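Local coordinates for 4-alpha-glucanotransferase (Corynebacterium glutamicum, PDB 5B68), which is an amylomaltase, also called disproportionating enzyme, that combines an N-terminal beta-sandwich domain with a TIM-barrel domain, at residues 631-642 with 695-706; 503-511 with 524-532. All coordinates share one frame; numbering follows the deposited sequence.

Contact 1: 631-642 with 695-706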
loop_
_atom_site.group_PDB
_atom_site.type_symbol
_atom_site.label_atom_id
_atom_site.label_comp_id
_atom_site.label_asym_id
_atom_site.label_seq_id
_atom_site.Cartn_x
_atom_site.Cartn_y
_atom_site.Cartn_z
ATOM N N LEU A 631 -5.892 -22.790 -18.510
ATOM C CA LEU A 631 -5.156 -22.394 -17.305
ATOM C C LEU A 631 -3.720 -22.840 -17.320
ATOM O O LEU A 631 -2.807 -22.101 -17.034
ATOM C CB LEU A 631 -5.839 -22.943 -16.085
ATOM C CG LEU A 631 -7.144 -22.285 -15.729
ATOM C CD1 LEU A 631 -7.849 -23.102 -14.716
ATOM C CD2 LEU A 631 -6.930 -20.831 -15.241
ATOM N N GLU A 632 -3.482 -24.097 -17.674
ATOM C CA GLU A 632 -2.127 -24.588 -17.755
ATOM C C GLU A 632 -1.325 -23.763 -18.766
ATOM O O GLU A 632 -0.176 -23.415 -18.516
ATOM C CB GLU A 632 -2.142 -26.077 -18.181
ATOM C CG GLU A 632 -2.413 -27.037 -17.074
ATOM C CD GLU A 632 -2.681 -28.483 -17.566
ATOM O OE1 GLU A 632 -3.220 -28.683 -18.683
ATOM O OE2 GLU A 632 -2.399 -29.386 -16.785
ATOM N N GLY A 633 -1.901 -23.509 -19.944
ATOM C CA GLY A 633 -1.169 -22.808 -21.001
ATOM C C GLY A 633 -0.812 -21.360 -20.634
ATOM O O GLY A 633 0.295 -20.908 -20.833
ATOM N N LEU A 634 -1.745 -20.663 -20.031
ATOM C CA LEU A 634 -1.484 -19.249 -19.608
ATOM C C LEU A 634 -0.452 -19.201 -18.502
ATOM O O LEU A 634 0.360 -18.270 -18.428
ATOM C CB LEU A 634 -2.785 -18.569 -19.184
ATOM C CG LEU A 634 -3.845 -18.412 -20.319
ATOM C CD1 LEU A 634 -5.135 -17.880 -19.731
ATOM C CD2 LEU A 634 -3.326 -17.614 -21.473
ATOM N N HIS A 635 -0.490 -20.182 -17.606
ATOM C CA HIS A 635 0.450 -20.183 -16.513
ATOM C C HIS A 635 1.853 -20.559 -16.948
ATOM O O HIS A 635 2.840 -19.986 -16.503
ATOM C CB HIS A 635 -0.063 -21.050 -15.370
ATOM C CG HIS A 635 -1.191 -20.418 -14.629
ATOM N ND1 HIS A 635 -0.985 -19.626 -13.507
ATOM C CD2 HIS A 635 -2.508 -20.334 -14.908
ATOM C CE1 HIS A 635 -2.139 -19.145 -13.094
ATOM N NE2 HIS A 635 -3.086 -19.577 -13.910
ATOM N N THR A 636 1.945 -21.520 -17.861
ATOM C CA THR A 636 3.220 -21.851 -18.471
ATOM C C THR A 636 3.846 -20.654 -19.216
ATOM O O THR A 636 5.124 -20.420 -19.147
ATOM C CB THR A 636 3.051 -23.081 -19.446
ATOM O OG1 THR A 636 2.659 -24.233 -18.669
ATOM C CG2 THR A 636 4.330 -23.370 -20.077
ATOM N N PHE A 637 3.016 -19.983 -19.983
ATOM C CA PHE A 637 3.426 -18.795 -20.762
ATOM C C PHE A 637 4.064 -17.740 -19.818
ATOM O O PHE A 637 5.155 -17.321 -20.027
ATOM C CB PHE A 637 2.222 -18.222 -21.459
ATOM C CG PHE A 637 2.503 -16.963 -22.225
ATOM C CD1 PHE A 637 3.234 -16.990 -23.391
ATOM C CD2 PHE A 637 2.064 -15.721 -21.753
ATOM C CE1 PHE A 637 3.534 -15.843 -24.109
ATOM C CE2 PHE A 637 2.376 -14.562 -22.478
ATOM C CZ PHE A 637 3.083 -14.619 -23.664
ATOM N N VAL A 638 3.383 -17.482 -18.705
ATOM C CA VAL A 638 3.889 -16.520 -17.678
ATOM C C VAL A 638 5.144 -17.044 -17.000
ATOM O O VAL A 638 6.124 -16.303 -16.877
ATOM C CB VAL A 638 2.770 -16.231 -16.689
ATOM C CG1 VAL A 638 3.299 -15.694 -15.366
ATOM C CG2 VAL A 638 1.785 -15.275 -17.326
ATOM N N ALA A 639 5.155 -18.341 -16.662
ATOM C CA ALA A 639 6.286 -18.933 -15.923
ATOM C C ALA A 639 7.604 -18.826 -16.708
ATOM O O ALA A 639 8.688 -18.701 -16.116
ATOM C CB ALA A 639 5.997 -20.420 -15.547
ATOM N N LYS A 640 7.509 -18.908 -18.049
ATOM C CA LYS A 640 8.719 -18.899 -18.901
ATOM C C LYS A 640 9.036 -17.548 -19.477
ATOM O O LYS A 640 9.956 -17.429 -20.313
ATOM C CB LYS A 640 8.656 -20.000 -19.988
ATOM C CG LYS A 640 8.560 -21.463 -19.481
ATOM C CD LYS A 640 9.523 -21.801 -18.345
ATOM C CE LYS A 640 9.612 -23.297 -18.096
ATOM N NZ LYS A 640 9.544 -23.586 -16.642
ATOM N N THR A 641 8.395 -16.485 -18.958
ATOM C CA THR A 641 8.858 -15.130 -19.241
ATOM C C THR A 641 10.171 -14.849 -18.502
ATOM O O THR A 641 10.499 -15.540 -17.563
ATOM C CB THR A 641 7.862 -14.045 -18.802
ATOM O OG1 THR A 641 7.684 -14.077 -17.356
ATOM C CG2 THR A 641 6.568 -14.163 -19.499
ATOM N N PRO A 642 10.919 -13.820 -18.915
ATOM C CA PRO A 642 12.103 -13.497 -18.121
ATOM C C PRO A 642 11.831 -12.710 -16.832
ATOM O O PRO A 642 12.781 -12.307 -16.184
ATOM C CB PRO A 642 12.921 -12.564 -19.033
ATOM C CG PRO A 642 11.991 -12.129 -20.080
ATOM C CD PRO A 642 10.856 -13.065 -20.179
ATOM N N LEU A 695 -6.917 -29.907 -10.120
ATOM C CA LEU A 695 -6.717 -28.566 -10.745
ATOM C C LEU A 695 -5.567 -27.781 -10.069
ATOM O O LEU A 695 -4.685 -27.280 -10.751
ATOM C CB LEU A 695 -8.012 -27.730 -10.808
ATOM C CG LEU A 695 -7.856 -26.338 -11.464
ATOM C CD1 LEU A 695 -7.280 -26.517 -12.887
ATOM C CD2 LEU A 695 -9.163 -25.548 -11.544
ATOM N N TYR A 696 -5.533 -27.776 -8.740
ATOM C CA TYR A 696 -4.421 -27.149 -7.994
ATOM C C TYR A 696 -3.044 -27.622 -8.475
ATOM O O TYR A 696 -2.167 -26.822 -8.754
ATOM C CB TYR A 696 -4.583 -27.420 -6.479
ATOM C CG TYR A 696 -3.417 -26.959 -5.695
ATOM C CD1 TYR A 696 -2.337 -27.770 -5.539
ATOM C CD2 TYR A 696 -3.340 -25.677 -5.188
ATOM C CE1 TYR A 696 -1.230 -27.377 -4.853
ATOM C CE2 TYR A 696 -2.223 -25.268 -4.511
ATOM C CZ TYR A 696 -1.164 -26.102 -4.361
ATOM O OH TYR A 696 -0.025 -25.725 -3.700
ATOM N N HIS A 697 -2.872 -28.946 -8.566
ATOM C CA HIS A 697 -1.617 -29.560 -8.937
ATOM C C HIS A 697 -1.323 -29.261 -10.385
ATOM O O HIS A 697 -0.156 -29.031 -10.727
ATOM C CB HIS A 697 -1.658 -31.084 -8.707
ATOM C CG HIS A 697 -1.642 -31.436 -7.261
ATOM N ND1 HIS A 697 -0.537 -31.219 -6.483
ATOM C CD2 HIS A 697 -2.631 -31.828 -6.418
ATOM C CE1 HIS A 697 -0.807 -31.547 -5.231
ATOM N NE2 HIS A 697 -2.071 -31.925 -5.168
ATOM N N ARG A 698 -2.338 -29.290 -11.248
ATOM C CA ARG A 698 -2.075 -28.929 -12.682
ATOM C C ARG A 698 -1.514 -27.453 -12.838
ATOM O O ARG A 698 -0.535 -27.145 -13.583
ATOM C CB ARG A 698 -3.329 -29.128 -13.496
ATOM C CG ARG A 698 -3.747 -30.597 -13.616
ATOM C CD ARG A 698 -5.055 -30.784 -14.366
ATOM N NE ARG A 698 -4.847 -30.598 -15.772
ATOM C CZ ARG A 698 -5.681 -30.920 -16.767
ATOM N NH1 ARG A 698 -5.319 -30.627 -18.013
ATOM N NH2 ARG A 698 -6.821 -31.562 -16.561
ATOM N N VAL A 699 -2.149 -26.528 -12.126
ATOM C CA VAL A 699 -1.750 -25.129 -12.255
ATOM C C VAL A 699 -0.429 -24.944 -11.578
ATOM O O VAL A 699 0.410 -24.206 -12.121
ATOM C CB VAL A 699 -2.847 -24.176 -11.718
ATOM C CG1 VAL A 699 -2.373 -22.726 -11.641
ATOM C CG2 VAL A 699 -4.133 -24.391 -12.539
ATOM N N ALA A 700 -0.237 -25.584 -10.416
ATOM C CA ALA A 700 1.087 -25.486 -9.728
ATOM C C ALA A 700 2.227 -26.010 -10.593
ATOM O O ALA A 700 3.258 -25.359 -10.732
ATOM C CB ALA A 700 1.085 -26.156 -8.392
ATOM N N LYS A 701 2.026 -27.152 -11.238
ATOM C CA LYS A 701 3.075 -27.696 -12.120
ATOM C C LYS A 701 3.340 -26.818 -13.323
ATOM O O LYS A 701 4.506 -26.642 -13.694
ATOM C CB LYS A 701 2.705 -29.112 -12.632
ATOM C CG LYS A 701 2.885 -30.164 -11.568
ATOM C CD LYS A 701 2.883 -31.592 -12.135
ATOM C CE LYS A 701 2.809 -32.630 -11.005
ATOM N NZ LYS A 701 1.486 -32.653 -10.304
ATOM N N ALA A 702 2.280 -26.295 -13.926
ATOM C CA ALA A 702 2.360 -25.378 -15.067
ATOM C C ALA A 702 3.056 -24.082 -14.716
ATOM O O ALA A 702 3.666 -23.434 -15.591
ATOM C CB ALA A 702 0.955 -25.129 -15.662
ATOM N N SER A 703 3.053 -23.714 -13.434
ATOM C CA SER A 703 3.690 -22.443 -13.012
ATOM C C SER A 703 5.133 -22.580 -12.587
ATOM O O SER A 703 5.757 -21.585 -12.250
ATOM C CB SER A 703 2.856 -21.818 -11.870
ATOM O OG SER A 703 1.498 -21.649 -12.352
ATOM N N LYS A 704 5.665 -23.808 -12.594
ATOM C CA LYS A 704 6.983 -24.013 -12.028
ATOM C C LYS A 704 8.014 -23.340 -12.878
ATOM O O LYS A 704 7.901 -23.332 -14.077
ATOM C CB LYS A 704 7.252 -25.510 -11.779
ATOM C CG LYS A 704 6.695 -25.942 -10.440
ATOM C CD LYS A 704 7.257 -27.263 -9.993
ATOM C CE LYS A 704 6.681 -27.669 -8.656
ATOM N NZ LYS A 704 6.675 -29.162 -8.536
ATOM N N ARG A 705 9.029 -22.747 -12.273
ATOM C CA ARG A 705 9.977 -21.996 -13.093
ATOM C C ARG A 705 11.291 -22.689 -13.428
ATOM O O ARG A 705 11.947 -22.295 -14.408
ATOM C CB ARG A 705 10.215 -20.638 -12.493
ATOM C CG ARG A 705 8.834 -20.012 -12.296
ATOM C CD ARG A 705 8.975 -18.533 -12.189
ATOM N NE ARG A 705 9.192 -17.852 -13.449
ATOM C CZ ARG A 705 9.630 -16.601 -13.574
ATOM N NH1 ARG A 705 9.842 -16.031 -14.782
ATOM N NH2 ARG A 705 9.882 -15.862 -12.488
ATOM N N ASP A 706 11.647 -23.730 -12.679
ATOM C CA ASP A 706 12.928 -24.440 -12.926
ATOM C C ASP A 706 12.666 -25.892 -13.327
ATOM O O ASP A 706 13.588 -26.675 -13.386
ATOM C CB ASP A 706 13.877 -24.319 -11.708
ATOM C CG ASP A 706 13.351 -25.033 -10.468
ATOM O OD1 ASP A 706 12.386 -25.837 -10.559
ATOM O OD2 ASP A 706 13.922 -24.804 -9.385
HETATM O O HOH W 1 -0.094 -29.260 -15.419
#
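Glu632 and Ala702 meet where two roughly parallel helices pack on the outside of the TIM barrel: helix 631-639 is part of the one that precedes barrel strand 645-649, and helix 695-702 is part of the C-terminal one. Their axes come within 8.5 Å and cross at -27°. The Glu632 side chain can be followed along this seam. Its CB lies 4.1 Å from Ala702 CB, and its CG rests against both that methyl and Arg698 O. The extended chain then carries the carboxylate to Arg698, which grips it side-on with two nitrogens: OE1 accepts from Arg698 NH1 at 2.9 Å, and OE2 from Arg698 NE at 2.9 Å. The carboxylate keeps near the guanidinium plane, but its own plane is turned 60° away, and both nitrogens approach from above it. A water that donates to Glu632 OE2 and to Arg698 O ties this salt bridge back to the C-terminal helix.

Val699 and His635 are buried, and Val699 CG1 stands over the centre of the His635 ring, 3.8 Å from its centroid, in a CH-pi contact. Val648 of barrel strand 645-649 touches His635, and Met653 of helix 650-654 touches Val699. Separately, Leu631 CD1 and Leu695 CD1 touch at 3.9 Å.

At the C-terminal ends of the helices, Ala639 CB packs against Ser703 O at 3.5 Å, and Lys640 NZ makes a weak bond to Lys704 O. A bend at chi3 (77°) brings the Arg705 guanidinium to the C-terminal end of helix 631-639, and its NH2 also binds the carbonyl oxygens of Ser643 and Arg177. Its NE donates in plane to a lone pair of Ala639 O at 2.8 Å.

Contact 2: 503-511 with 524-532; sequences AVVIGEDLG and RGIMGTSIL
The TIM barrel is closed here between its fifth and sixth strands, 504-507 and 528-531, which form a beta-alpha-beta unit with helix 515-523. The short strands run at 58° to each other, and a single parallel bridge, Ile506 with Met527, joins the backbones. Met527 N donates to Val505 O at 2.9 Å, and Met527 O receives Gly507 N at 2.6 Å.

Either side of this bridge the side chains form separate layers. Val505 CG1 meets Ile526 CG2 at 3.9 Å on the side covered by helix 487-500. On the other, Ile506 CG1 lies across Met527 CB, while the extended Met527 chain brings CE to Val504 CG1, the two side chains crossing at about a right angle. Ile506 CG2 presses on Thr529 CG2 at 3.5 Å, and Leu554 of the next barrel strand touches Ile506 as well.

Past the end of strand 504-507, the Thr529 hydroxyl provides the next link. Its OG1 sits between the backbone N and the carbonyl carbon (chi1 53°) and accepts from Asp509 N at 3.0 Å, which holds the loop after Gly507 against strand 528-531. Asp509 OD2 packs 3.1 Å from Gly528 CA and has a long, weak ion pair with Arg550. Leu510, poorly ordered, reaches Ile531 CD1 with CD2 at 4.0 Å. Glu508 turns the other way, its OE2 accepting from His461 N, and its side chain lies near a bound BTB molecule. Where the chains splay apart at the opposite end, a water accepts from Val505 N and donates to Gly525 O.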
loop_
_atom_site.group_PDB
_atom_site.type_symbol
_atom_site.label_atom_id
_atom_site.label_comp_id
_atom_site.label_asym_id
_atom_site.label_seq_id
_atom_site.Cartn_x
_atom_site.Cartn_y
_atom_site.Cartn_z
ATOM N N ALA A 503 14.060 -7.034 1.878
ATOM C CA ALA A 503 12.823 -7.194 1.110
ATOM C C ALA A 503 12.840 -6.886 -0.368
ATOM O O ALA A 503 13.610 -6.093 -0.865
ATOM C CB ALA A 503 11.688 -6.374 1.807
ATOM N N VAL A 504 11.854 -7.475 -1.052
ATOM C CA VAL A 504 11.460 -7.162 -2.438
ATOM C C VAL A 504 10.533 -5.976 -2.358
ATOM O O VAL A 504 9.649 -5.891 -1.433
ATOM C CB VAL A 504 10.713 -8.348 -3.070
ATOM C CG1 VAL A 504 10.069 -7.984 -4.369
ATOM C CG2 VAL A 504 11.703 -9.461 -3.332
ATOM N N VAL A 505 10.662 -5.087 -3.340
ATOM C CA VAL A 505 9.714 -4.042 -3.538
ATOM C C VAL A 505 9.062 -4.104 -4.935
ATOM O O VAL A 505 9.774 -4.036 -5.949
ATOM C CB VAL A 505 10.311 -2.622 -3.327
ATOM C CG1 VAL A 505 9.250 -1.563 -3.475
ATOM C CG2 VAL A 505 10.942 -2.543 -1.939
ATOM N N ILE A 506 7.745 -4.187 -4.966
ATOM C CA ILE A 506 7.000 -4.160 -6.205
ATOM C C ILE A 506 6.102 -2.932 -6.270
ATOM O O ILE A 506 5.382 -2.641 -5.360
ATOM C CB ILE A 506 6.162 -5.430 -6.377
ATOM C CG1 ILE A 506 7.082 -6.627 -6.534
ATOM C CG2 ILE A 506 5.230 -5.323 -7.563
ATOM C CD1 ILE A 506 6.611 -7.839 -5.777
ATOM N N GLY A 507 6.170 -2.234 -7.386
ATOM C CA GLY A 507 5.461 -1.003 -7.528
ATOM C C GLY A 507 4.462 -1.214 -8.600
ATOM O O GLY A 507 4.776 -1.647 -9.682
ATOM N N GLU A 508 3.235 -0.909 -8.266
ATOM C CA GLU A 508 2.167 -1.185 -9.156
ATOM C C GLU A 508 2.197 -0.067 -10.165
ATOM O O GLU A 508 2.081 1.096 -9.812
ATOM C CB GLU A 508 0.882 -1.264 -8.356
ATOM C CG GLU A 508 0.225 0.065 -8.112
ATOM C CD GLU A 508 -0.875 0.293 -9.092
ATOM O OE1 GLU A 508 -0.632 0.142 -10.303
ATOM O OE2 GLU A 508 -1.975 0.586 -8.638
ATOM N N ASP A 509 2.314 -0.485 -11.410
ATOM C CA ASP A 509 2.937 0.187 -12.534
ATOM C C ASP A 509 1.990 0.602 -13.661
ATOM O O ASP A 509 2.411 1.043 -14.713
ATOM C CB ASP A 509 3.924 -0.820 -13.124
ATOM C CG ASP A 509 5.095 -0.170 -13.778
ATOM O OD1 ASP A 509 4.927 0.910 -14.370
ATOM O OD2 ASP A 509 6.191 -0.727 -13.712
ATOM N N LEU A 510 0.701 0.456 -13.434
ATOM C CA LEU A 510 -0.254 0.320 -14.518
ATOM C C LEU A 510 -0.339 1.489 -15.514
ATOM O O LEU A 510 -0.517 1.265 -16.700
ATOM C CB LEU A 510 -1.622 -0.098 -13.969
ATOM C CG LEU A 510 -1.651 -1.499 -13.338
ATOM C CD1 LEU A 510 -3.058 -2.042 -13.244
ATOM C CD2 LEU A 510 -0.743 -2.498 -14.038
ATOM N N GLY A 511 -0.205 2.718 -15.050
ATOM C CA GLY A 511 -0.353 3.881 -15.916
ATOM C C GLY A 511 0.822 4.088 -16.872
ATOM O O GLY A 511 1.618 3.179 -17.023
ATOM N N ARG A 524 16.508 1.850 -8.644
ATOM C CA ARG A 524 16.533 1.356 -7.244
ATOM C C ARG A 524 16.263 -0.089 -7.055
ATOM O O ARG A 524 16.195 -0.573 -5.899
ATOM C CB ARG A 524 15.469 2.127 -6.438
ATOM C CG ARG A 524 15.707 3.592 -6.408
ATOM C CD ARG A 524 16.447 4.001 -5.159
ATOM N NE ARG A 524 16.394 5.436 -5.047
ATOM C CZ ARG A 524 16.957 6.153 -4.074
ATOM N NH1 ARG A 524 17.659 5.623 -3.047
ATOM N NH2 ARG A 524 16.781 7.480 -4.116
ATOM N N GLY A 525 16.000 -0.823 -8.157
ATOM C CA GLY A 525 15.564 -2.163 -8.061
ATOM C C GLY A 525 14.140 -2.418 -7.630
ATOM O O GLY A 525 13.846 -3.520 -7.153
ATOM N N ILE A 526 13.265 -1.417 -7.844
ATOM C CA ILE A 526 11.869 -1.569 -7.594
ATOM C C ILE A 526 11.227 -2.185 -8.841
ATOM O O ILE A 526 11.375 -1.636 -9.961
ATOM C CB ILE A 526 11.252 -0.240 -7.206
ATOM C CG1 ILE A 526 11.857 0.211 -5.840
ATOM C CG2 ILE A 526 9.737 -0.340 -7.132
ATOM C CD1 ILE A 526 11.511 1.663 -5.431
ATOM N N MET A 527 10.479 -3.263 -8.632
ATOM C CA MET A 527 9.866 -4.012 -9.728
ATOM C C MET A 527 8.599 -3.419 -10.143
ATOM O O MET A 527 7.863 -2.824 -9.328
ATOM C CB MET A 527 9.678 -5.444 -9.287
ATOM C CG MET A 527 10.983 -6.143 -8.980
ATOM S SD MET A 527 10.711 -7.895 -8.605
ATOM C CE MET A 527 12.263 -8.311 -7.809
ATOM N N GLY A 528 8.311 -3.518 -11.445
ATOM C CA GLY A 528 7.010 -3.209 -11.990
ATOM C C GLY A 528 5.993 -4.322 -11.852
ATOM O O GLY A 528 6.275 -5.352 -11.248
ATOM N N THR A 529 4.810 -4.117 -12.430
ATOM C CA THR A 529 3.761 -5.131 -12.471
ATOM C C THR A 529 3.274 -5.268 -13.924
ATOM O O THR A 529 2.864 -4.278 -14.524
ATOM C CB THR A 529 2.553 -4.752 -11.576
ATOM O OG1 THR A 529 2.106 -3.427 -11.917
ATOM C CG2 THR A 529 2.957 -4.732 -10.161
ATOM N N SER A 530 3.351 -6.480 -14.460
ATOM C CA SER A 530 2.807 -6.844 -15.766
ATOM C C SER A 530 1.649 -7.806 -15.573
ATOM O O SER A 530 1.780 -8.809 -14.821
ATOM C CB SER A 530 3.872 -7.559 -16.518
ATOM O OG SER A 530 4.963 -6.772 -16.881
ATOM N N ILE A 531 0.518 -7.513 -16.171
ATOM C CA ILE A 531 -0.710 -8.307 -15.996
ATOM C C ILE A 531 -1.107 -8.800 -17.396
ATOM O O ILE A 531 -1.324 -7.992 -18.325
ATOM C CB ILE A 531 -1.826 -7.460 -15.342
ATOM C CG1 ILE A 531 -1.373 -6.978 -13.962
ATOM C CG2 ILE A 531 -3.116 -8.257 -15.123
ATOM C CD1 ILE A 531 -2.401 -6.055 -13.302
ATOM N N LEU A 532 -1.119 -10.116 -17.555
ATOM C CA LEU A 532 -1.180 -10.710 -18.902
ATOM C C LEU A 532 -2.325 -10.047 -19.726
ATOM O O LEU A 532 -2.105 -9.605 -20.820
ATOM C CB LEU A 532 -1.481 -12.214 -18.779
ATOM C CG LEU A 532 -1.965 -12.866 -20.096
ATOM C CD1 LEU A 532 -0.728 -13.188 -20.876
ATOM C CD2 LEU A 532 -2.804 -14.086 -19.918
HETATM O O HOH W 2 12.998 -5.573 -5.218
#

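In the fold
From the N terminus, the chain reaches contact 2 first, after the beta sandwich and the first four barrel strands. It closes a short loop of 12 residues, mostly helix 515-523, and seals the barrel between strands 504-507 and 528-531. Contact 1 opens about a hundred residues later and closes a longer loop of 52 residues, which holds barrel strand 645-649 and helix 650-654, so that the C-terminal helix returns against helix 627-639. The two are in series, neither nested nor crossed. Their centres lie 20 Å apart, yet they touch: Leu532, just past strand 528-531, packs against Phe637 and Leu634 of the helix in contact 1.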